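Local coordinates for thymocyte nuclear protein 1 (Leishmania major, PDB 2AR1) that is of unknown function but carries an EVE domain of the PUA clan and so probably binds nucleic acid, as many PUA-clan domains do, at residues P28-I33 / S98-P103; T92-T97 / E108-K113; T125-H130 / A160-M165. All coordinates share one frame; numbering follows the deposited sequence.

Contact 1: P28-I33 / S98-P103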
# COMPACT_ATOMS: atom_id res chain seq x y z
N PRO A 28 2.01 -10.97 2.82
CA PRO A 28 3.08 -10.98 3.84
C PRO A 28 4.14 -12.08 3.79
O PRO A 28 5.16 -11.95 4.43
CB PRO A 28 2.33 -11.13 5.18
CG PRO A 28 1.03 -11.63 4.84
CD PRO A 28 0.69 -11.18 3.44
N HIS A 29 3.91 -13.15 3.07
CA HIS A 29 4.94 -14.17 2.93
C HIS A 29 6.02 -13.71 1.93
O HIS A 29 7.10 -14.29 1.85
CB HIS A 29 4.33 -15.50 2.50
CG HIS A 29 3.86 -15.51 1.08
ND1 HIS A 29 2.88 -14.67 0.63
CD2 HIS A 29 4.24 -16.26 0.02
CE1 HIS A 29 2.66 -14.92 -0.65
NE2 HIS A 29 3.48 -15.87 -1.04
N LYS A 30 5.72 -12.65 1.19
CA LYS A 30 6.65 -12.01 0.27
C LYS A 30 7.25 -10.79 0.91
O LYS A 30 8.47 -10.66 0.95
CB LYS A 30 5.95 -11.58 -1.03
CG LYS A 30 5.71 -12.70 -2.02
CD LYS A 30 4.97 -12.20 -3.25
CE LYS A 30 4.33 -13.35 -4.00
NZ LYS A 30 3.67 -12.85 -5.29
N PHE A 31 6.39 -9.91 1.43
CA PHE A 31 6.85 -8.68 2.04
C PHE A 31 5.80 -8.19 3.01
O PHE A 31 4.69 -7.79 2.61
CB PHE A 31 7.14 -7.67 0.94
CG PHE A 31 7.76 -6.37 1.42
CD1 PHE A 31 9.13 -6.25 1.54
CD2 PHE A 31 6.98 -5.29 1.74
CE1 PHE A 31 9.72 -5.09 1.98
CE2 PHE A 31 7.57 -4.09 2.14
CZ PHE A 31 8.94 -4.00 2.28
N SER A 32 6.12 -8.29 4.30
CA SER A 32 5.20 -7.91 5.34
C SER A 32 5.53 -6.58 5.96
O SER A 32 6.58 -5.99 5.72
CB SER A 32 5.21 -8.99 6.41
OG SER A 32 6.41 -8.90 7.16
N ILE A 33 4.66 -6.14 6.86
CA ILE A 33 4.96 -4.92 7.61
C ILE A 33 6.32 -5.04 8.39
O ILE A 33 7.01 -4.08 8.54
CB ILE A 33 3.81 -4.59 8.59
CG1 ILE A 33 4.04 -3.23 9.28
CG2 ILE A 33 3.68 -5.68 9.70
CD1 ILE A 33 4.13 -1.98 8.35
N SER A 98 13.19 -11.76 -11.47
CA SER A 98 12.05 -11.32 -10.70
C SER A 98 10.75 -11.91 -11.21
O SER A 98 10.49 -12.00 -12.42
CB SER A 98 11.89 -9.79 -10.79
OG SER A 98 10.73 -9.32 -10.04
N GLU A 99 9.92 -12.27 -10.27
CA GLU A 99 8.47 -12.46 -10.49
C GLU A 99 7.79 -11.31 -11.19
O GLU A 99 6.81 -11.52 -11.89
CB GLU A 99 7.79 -12.60 -9.12
CG GLU A 99 6.33 -12.97 -9.19
CD GLU A 99 5.72 -13.02 -7.81
OE1 GLU A 99 6.45 -12.82 -6.83
OE2 GLU A 99 4.51 -13.27 -7.72
N TYR A 100 8.29 -10.11 -10.96
CA TYR A 100 7.69 -8.92 -11.54
C TYR A 100 8.33 -8.50 -12.88
O TYR A 100 8.06 -7.42 -13.40
CB TYR A 100 7.73 -7.79 -10.50
CG TYR A 100 7.31 -8.24 -9.13
CD1 TYR A 100 6.11 -8.91 -8.94
CD2 TYR A 100 8.12 -8.02 -8.02
CE1 TYR A 100 5.73 -9.38 -7.67
CE2 TYR A 100 7.73 -8.46 -6.77
CZ TYR A 100 6.54 -9.14 -6.62
OH TYR A 100 6.16 -9.58 -5.38
N PHE A 101 9.11 -9.40 -13.48
CA PHE A 101 9.71 -9.15 -14.78
C PHE A 101 8.62 -8.84 -15.79
O PHE A 101 7.58 -9.46 -15.78
CB PHE A 101 10.49 -10.37 -15.28
CG PHE A 101 11.14 -10.18 -16.63
CD1 PHE A 101 11.99 -9.12 -16.85
CD2 PHE A 101 10.88 -11.06 -17.69
CE1 PHE A 101 12.58 -8.92 -18.10
CE2 PHE A 101 11.48 -10.91 -18.92
CZ PHE A 101 12.32 -9.81 -19.14
N ASP A 102 8.86 -7.86 -16.64
CA ASP A 102 7.95 -7.53 -17.75
C ASP A 102 8.75 -7.62 -19.04
O ASP A 102 9.58 -6.75 -19.30
CB ASP A 102 7.39 -6.12 -17.58
CG ASP A 102 6.48 -5.71 -18.71
OD1 ASP A 102 6.27 -6.52 -19.64
OD2 ASP A 102 5.94 -4.60 -18.65
N PRO A 103 8.53 -8.71 -19.83
CA PRO A 103 9.24 -9.06 -21.08
C PRO A 103 9.31 -7.94 -22.09
O PRO A 103 10.16 -7.96 -22.99
CB PRO A 103 8.39 -10.19 -21.67
CG PRO A 103 7.69 -10.79 -20.54
CD PRO A 103 7.53 -9.73 -19.47

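Contact 2: T92-T97 / E108-K113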
# COMPACT_ATOMS: atom_id res chain seq x y z
N THR A 92 12.51 -3.39 -11.27
CA THR A 92 12.26 -4.81 -11.20
C THR A 92 11.60 -5.31 -12.48
O THR A 92 11.75 -6.47 -12.83
CB THR A 92 11.44 -5.23 -9.93
OG1 THR A 92 10.12 -4.69 -9.96
CG2 THR A 92 12.10 -4.72 -8.68
N ALA A 93 10.97 -4.44 -13.24
CA ALA A 93 10.38 -4.87 -14.50
C ALA A 93 11.46 -5.39 -15.47
O ALA A 93 11.15 -6.13 -16.42
CB ALA A 93 9.62 -3.65 -15.20
N LEU A 94 12.69 -4.92 -15.28
CA LEU A 94 13.84 -5.31 -16.11
C LEU A 94 14.68 -6.45 -15.49
O LEU A 94 15.66 -6.92 -16.09
CB LEU A 94 14.75 -4.10 -16.35
CG LEU A 94 14.05 -2.83 -16.86
CD1 LEU A 94 15.07 -1.68 -16.97
CD2 LEU A 94 13.39 -3.08 -18.17
N ASP A 95 14.33 -6.90 -14.28
CA ASP A 95 15.06 -7.96 -13.63
C ASP A 95 14.50 -9.30 -14.10
O ASP A 95 13.41 -9.72 -13.69
CB ASP A 95 14.95 -7.80 -12.13
CG ASP A 95 15.68 -8.85 -11.36
OD1 ASP A 95 16.25 -9.80 -11.95
OD2 ASP A 95 15.68 -8.68 -10.15
N LYS A 96 15.26 -9.97 -14.94
CA LYS A 96 14.86 -11.25 -15.52
C LYS A 96 14.67 -12.35 -14.49
O LYS A 96 14.02 -13.32 -14.81
CB LYS A 96 15.86 -11.70 -16.58
CG LYS A 96 15.64 -11.01 -17.94
CD LYS A 96 15.70 -11.99 -19.16
CE LYS A 96 14.46 -12.93 -19.25
NZ LYS A 96 14.23 -13.84 -18.03
N THR A 97 15.22 -12.20 -13.28
CA THR A 97 15.05 -13.17 -12.16
C THR A 97 13.85 -12.91 -11.26
O THR A 97 13.54 -13.73 -10.35
CB THR A 97 16.29 -13.18 -11.25
OG1 THR A 97 16.35 -11.99 -10.45
CG2 THR A 97 17.56 -13.40 -12.03
N GLU A 108 14.35 2.48 -21.69
CA GLU A 108 13.82 3.76 -22.19
C GLU A 108 12.29 3.86 -22.21
O GLU A 108 11.75 4.96 -22.22
CB GLU A 108 14.31 4.02 -23.62
CG GLU A 108 15.75 3.70 -23.86
CD GLU A 108 16.08 3.64 -25.31
OE1 GLU A 108 15.49 2.77 -26.00
OE2 GLU A 108 16.92 4.45 -25.77
N LYS A 109 11.62 2.71 -22.23
CA LYS A 109 10.15 2.62 -22.19
C LYS A 109 9.72 1.58 -21.15
O LYS A 109 9.37 0.43 -21.48
CB LYS A 109 9.58 2.27 -23.57
CG LYS A 109 8.05 2.48 -23.70
CD LYS A 109 7.52 2.20 -25.15
CE LYS A 109 5.98 2.02 -25.19
NZ LYS A 109 5.44 1.71 -26.59
N ASN A 110 9.78 2.00 -19.89
CA ASN A 110 9.32 1.20 -18.76
C ASN A 110 8.01 1.79 -18.24
O ASN A 110 8.01 2.87 -17.67
CB ASN A 110 10.37 1.20 -17.66
CG ASN A 110 10.03 0.28 -16.54
OD1 ASN A 110 8.92 -0.25 -16.48
ND2 ASN A 110 11.01 0.08 -15.62
N PRO A 111 6.88 1.09 -18.43
CA PRO A 111 5.64 1.71 -18.01
C PRO A 111 5.47 1.71 -16.49
O PRO A 111 4.71 2.50 -15.95
CB PRO A 111 4.58 0.87 -18.68
CG PRO A 111 5.21 -0.43 -19.02
CD PRO A 111 6.69 -0.26 -18.98
N TRP A 112 6.22 0.84 -15.81
CA TRP A 112 6.01 0.62 -14.39
C TRP A 112 6.77 1.65 -13.54
O TRP A 112 7.94 2.01 -13.82
CB TRP A 112 6.33 -0.83 -14.03
CG TRP A 112 5.55 -1.78 -14.85
CD1 TRP A 112 6.03 -2.64 -15.75
CD2 TRP A 112 4.11 -1.90 -14.91
NE1 TRP A 112 4.99 -3.33 -16.37
CE2 TRP A 112 3.81 -2.93 -15.82
CE3 TRP A 112 3.06 -1.31 -14.19
CZ2 TRP A 112 2.48 -3.35 -16.10
CZ3 TRP A 112 1.74 -1.71 -14.49
CH2 TRP A 112 1.48 -2.73 -15.43
N LYS A 113 6.06 2.15 -12.54
CA LYS A 113 6.56 3.23 -11.67
C LYS A 113 6.36 2.85 -10.22
O LYS A 113 5.45 2.04 -9.89
CB LYS A 113 5.84 4.55 -11.97
CG LYS A 113 5.83 4.93 -13.38
CD LYS A 113 7.20 5.24 -13.90
CE LYS A 113 7.03 5.80 -15.29
NZ LYS A 113 7.99 5.24 -16.29

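Contact 3: T125-H130 / A160-M165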
# COMPACT_ATOMS: atom_id res chain seq x y z
N THR A 125 -1.72 -6.63 16.41
CA THR A 125 -2.42 -7.67 15.69
C THR A 125 -3.02 -6.95 14.50
O THR A 125 -3.21 -5.71 14.52
CB THR A 125 -3.50 -8.34 16.50
OG1 THR A 125 -4.48 -7.37 16.89
CG2 THR A 125 -2.88 -8.96 17.74
N VAL A 126 -3.17 -7.70 13.44
CA VAL A 126 -3.76 -7.16 12.22
C VAL A 126 -5.19 -6.75 12.53
O VAL A 126 -5.91 -7.37 13.29
CB VAL A 126 -3.74 -8.20 11.11
CG1 VAL A 126 -4.44 -7.69 9.85
CG2 VAL A 126 -2.37 -8.59 10.69
N LEU A 127 -5.60 -5.66 11.94
CA LEU A 127 -7.01 -5.24 11.97
C LEU A 127 -7.74 -5.95 10.82
O LEU A 127 -7.51 -5.61 9.66
CB LEU A 127 -7.07 -3.73 11.86
CG LEU A 127 -8.44 -3.07 11.93
CD1 LEU A 127 -9.11 -3.35 13.31
CD2 LEU A 127 -8.45 -1.61 11.60
N THR A 128 -8.58 -6.94 11.14
CA THR A 128 -8.95 -7.85 10.12
C THR A 128 -9.89 -7.22 9.10
O THR A 128 -10.62 -6.25 9.41
CB THR A 128 -9.71 -9.06 10.68
OG1 THR A 128 -10.88 -8.60 11.42
CG2 THR A 128 -8.77 -9.85 11.57
N LEU A 129 -9.91 -7.86 7.93
CA LEU A 129 -10.83 -7.48 6.84
C LEU A 129 -12.28 -7.58 7.31
O LEU A 129 -13.07 -6.64 7.01
CB LEU A 129 -10.53 -8.26 5.58
CG LEU A 129 -11.49 -7.82 4.49
CD1 LEU A 129 -11.14 -6.59 3.79
CD2 LEU A 129 -11.69 -9.02 3.59
N HIS A 130 -12.58 -8.64 8.07
CA HIS A 130 -13.97 -8.85 8.59
C HIS A 130 -14.39 -7.59 9.37
O HIS A 130 -15.48 -7.04 9.14
CB HIS A 130 -14.02 -10.06 9.52
CG HIS A 130 -15.29 -10.13 10.30
ND1 HIS A 130 -16.47 -10.63 9.76
CD2 HIS A 130 -15.60 -9.74 11.55
CE1 HIS A 130 -17.43 -10.59 10.66
NE2 HIS A 130 -16.92 -10.08 11.77
N ALA A 160 -8.98 7.90 9.29
CA ALA A 160 -9.23 8.28 10.72
C ALA A 160 -9.90 7.09 11.45
O ALA A 160 -9.52 6.73 12.56
CB ALA A 160 -10.17 9.41 10.73
N TYR A 161 -10.94 6.54 10.82
CA TYR A 161 -11.75 5.46 11.46
C TYR A 161 -10.91 4.20 11.72
O TYR A 161 -10.94 3.56 12.82
CB TYR A 161 -13.01 5.26 10.63
CG TYR A 161 -14.03 4.60 11.54
CD1 TYR A 161 -14.04 3.20 11.77
CD2 TYR A 161 -14.92 5.39 12.31
CE1 TYR A 161 -14.95 2.63 12.59
CE2 TYR A 161 -15.85 4.84 13.15
CZ TYR A 161 -15.87 3.44 13.35
OH TYR A 161 -16.71 2.74 14.24
N ILE A 162 -10.06 3.89 10.74
CA ILE A 162 -9.18 2.71 10.80
C ILE A 162 -8.15 2.85 11.91
O ILE A 162 -7.98 1.89 12.65
CB ILE A 162 -8.60 2.35 9.41
CG1 ILE A 162 -9.73 1.93 8.53
CG2 ILE A 162 -7.43 1.41 9.46
CD1 ILE A 162 -9.41 1.69 6.99
N LEU A 163 -7.55 4.00 12.07
CA LEU A 163 -6.59 4.26 13.14
C LEU A 163 -7.33 4.17 14.47
O LEU A 163 -6.80 3.60 15.42
CB LEU A 163 -5.85 5.57 12.92
CG LEU A 163 -4.59 5.37 12.03
CD1 LEU A 163 -4.80 4.99 10.64
CD2 LEU A 163 -3.83 6.64 12.06
N ARG A 164 -8.55 4.66 14.56
CA ARG A 164 -9.39 4.55 15.76
C ARG A 164 -9.62 3.09 16.11
O ARG A 164 -9.61 2.68 17.25
CB ARG A 164 -10.71 5.31 15.55
CG ARG A 164 -11.84 4.79 16.36
CD ARG A 164 -13.25 5.21 15.89
NE ARG A 164 -14.24 4.61 16.78
CZ ARG A 164 -15.48 5.02 16.99
NH1 ARG A 164 -15.93 6.09 16.38
NH2 ARG A 164 -16.25 4.40 17.89
N MET A 165 -9.96 2.31 15.11
CA MET A 165 -10.14 0.86 15.31
C MET A 165 -8.90 0.13 15.88
O MET A 165 -9.01 -0.79 16.72
CB MET A 165 -10.57 0.20 14.03
CG MET A 165 -11.96 0.57 13.63
SD MET A 165 -12.36 0.01 11.92
CE MET A 165 -12.49 -1.63 12.13

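Contact 1: P28-I33 / S98-P103
K30 and E99 approach from opposite directions across the surface, each extended beyond CG from its own loop. Lysine and glutamate suit a span in which K30 CA and E99 CA lie 10.9 Å apart, for both end their long, flexible arms in a charge. The bond is a salt bridge: K30 NZ stands 2.6 Å from E99 OE2 and meets its syn lone pair, the side that faces the other oxygen. NZ is also 3.2 Å from E99 OE1, so the ammonium favours one oxygen without leaving the other far behind. The first torsion of K30 sets CG beside its backbone N (chi1 -79°) and over the rim of the H29 ring.

Y100 comes in at a slant to the lysine, its OH 3.6 Å from K30 CD, which is packing against the aliphatic part of the chain. E99 CB lies over the rim of one face of the Y100 ring. Behind them, S98 OG takes the backbone N-H of Y100 at 2.7 Å, an ST turn within the type I turn S98-F101. With E27 a long, weak second ion partner for K30 and solvent close by, the pair is probably a modest, partly screened electrostatic link between two loops.

Contact 2: T92-T97 / E108-K113
A93 meets W112 and N110 at the heart of this contact; A93 CA and W112 CA lie 7.0 Å apart, and the small methyl fits between. The apolar part is slight: A93 CB touches W112 CD1 at 3.8 Å, arriving at the edge of the indole and near its plane instead of over a face. One face of that ring has P111 CG above its rim; Y50 stacks on the indole and R48 adds a cation-pi contact. L94 CG comes no nearer than 4.4 Å to N110 ND2, a loose van der Waals approach.

Polar groups shape the chain on both sides. Turned opposite its own backbone N (chi1 -174°), the N110 side chain carries its amide to A93, where OD1 lies 3.7 Å from A93 CB. The same OD1 accepts W112 N at 3.0 Å, from well above the carbonyl plane, which closes an Asx turn and sets the tryptophan backbone; ND2 bonds to D90 O. The backbone O of N110 takes K113 NZ at 2.7 Å, almost in line with the carbonyl bond (178°), and the same ammonium forms a salt bridge with D89. On the facing segment D95 makes a second Asx turn: OD1 accepts T97 N at 2.9 Å and T97 OG1 at 2.7 Å, both from one face of its carboxylate.

The indole nitrogen is satisfied by D102, so tryptophan serves here as both apolar surface and donor. Two Asx turns, at N110 and D95, thus shape the long loop that joins the antiparallel neighbours 76-89 and 113-128, and this loop folds back on itself through the backbone pairs A93 with D102 and W112 with D90.

Contact 3: T125-H130 / A160-M165
The last residues of strand 113-128, after the chain corner at T125, meet helix 156-169 through L127, which reaches I162 and M165: a small piece of helix-on-sheet packing. I162 and M165 are three residues apart, close to one helical turn, and so present themselves on the same flank of the helix. The backbone bonds R164 N to A160 O, at 3.0 Å, and M165 N to Y161 O, at 2.8 Å, keep that turn regular.

L127 does most of the touching with its two methyls. Its chi1 of -178° swings the branch to the far side from its N, toward the flank of the helix. CD2 is the busier one, 3.7 Å from M165 CB and 3.8 Å from I162 CG2, and it also rests 3.7 Å from the backbone oxygen I162 O. CD1 turns to the methionine, lying 3.9 Å from M165 CB. L127 and M165 cross at about a right angle. M165 is bent at its last torsion (chi3 72°), which brings CE back to within 4.0 Å of L127 CD1 and lets both ends of the methionine cover the leucine. A branched leucine suits a place where two directions must be filled, while an unbranched, pliable methionine can curl round it.

L132 touches both L127 and I162, so helix 129-132 adds to the apolar cluster, and I162 also packs on L66 of strand 64-69. Next to L127, T128 ends the strand by capping that short helix, its OG1 accepting from E131 N. Apolar side-chain packing, with one methyl also resting on a backbone oxygen and no hydrogen bond across, thus sets the helix near the C-terminus on the end of a long strand in the mixed sheet of the EVE domain, a PUA-like fold.

Overall arrangement
Contacts 1 and 2 share the long excursion between strands 76-89 and 113-128, which supplies both segments of contact 2 but only 98-103 of contact 1. Their segments alternate along the chain, their centres lie 13 Å apart, and the bond from D102 N to A93 O, beside the one to the indole, ties them together. Their chemistry differs, however: contact 1 is an exposed pair of charges bridging to the loop after strand 21-26, whereas contact 2 is mostly buried and rests on small apolar surfaces and Asx turns. Contact 3 is apart from both, 34 Å from contact 2 between centres and across the chain's centre, where strand and helix pack mainly through buried apolar side chains.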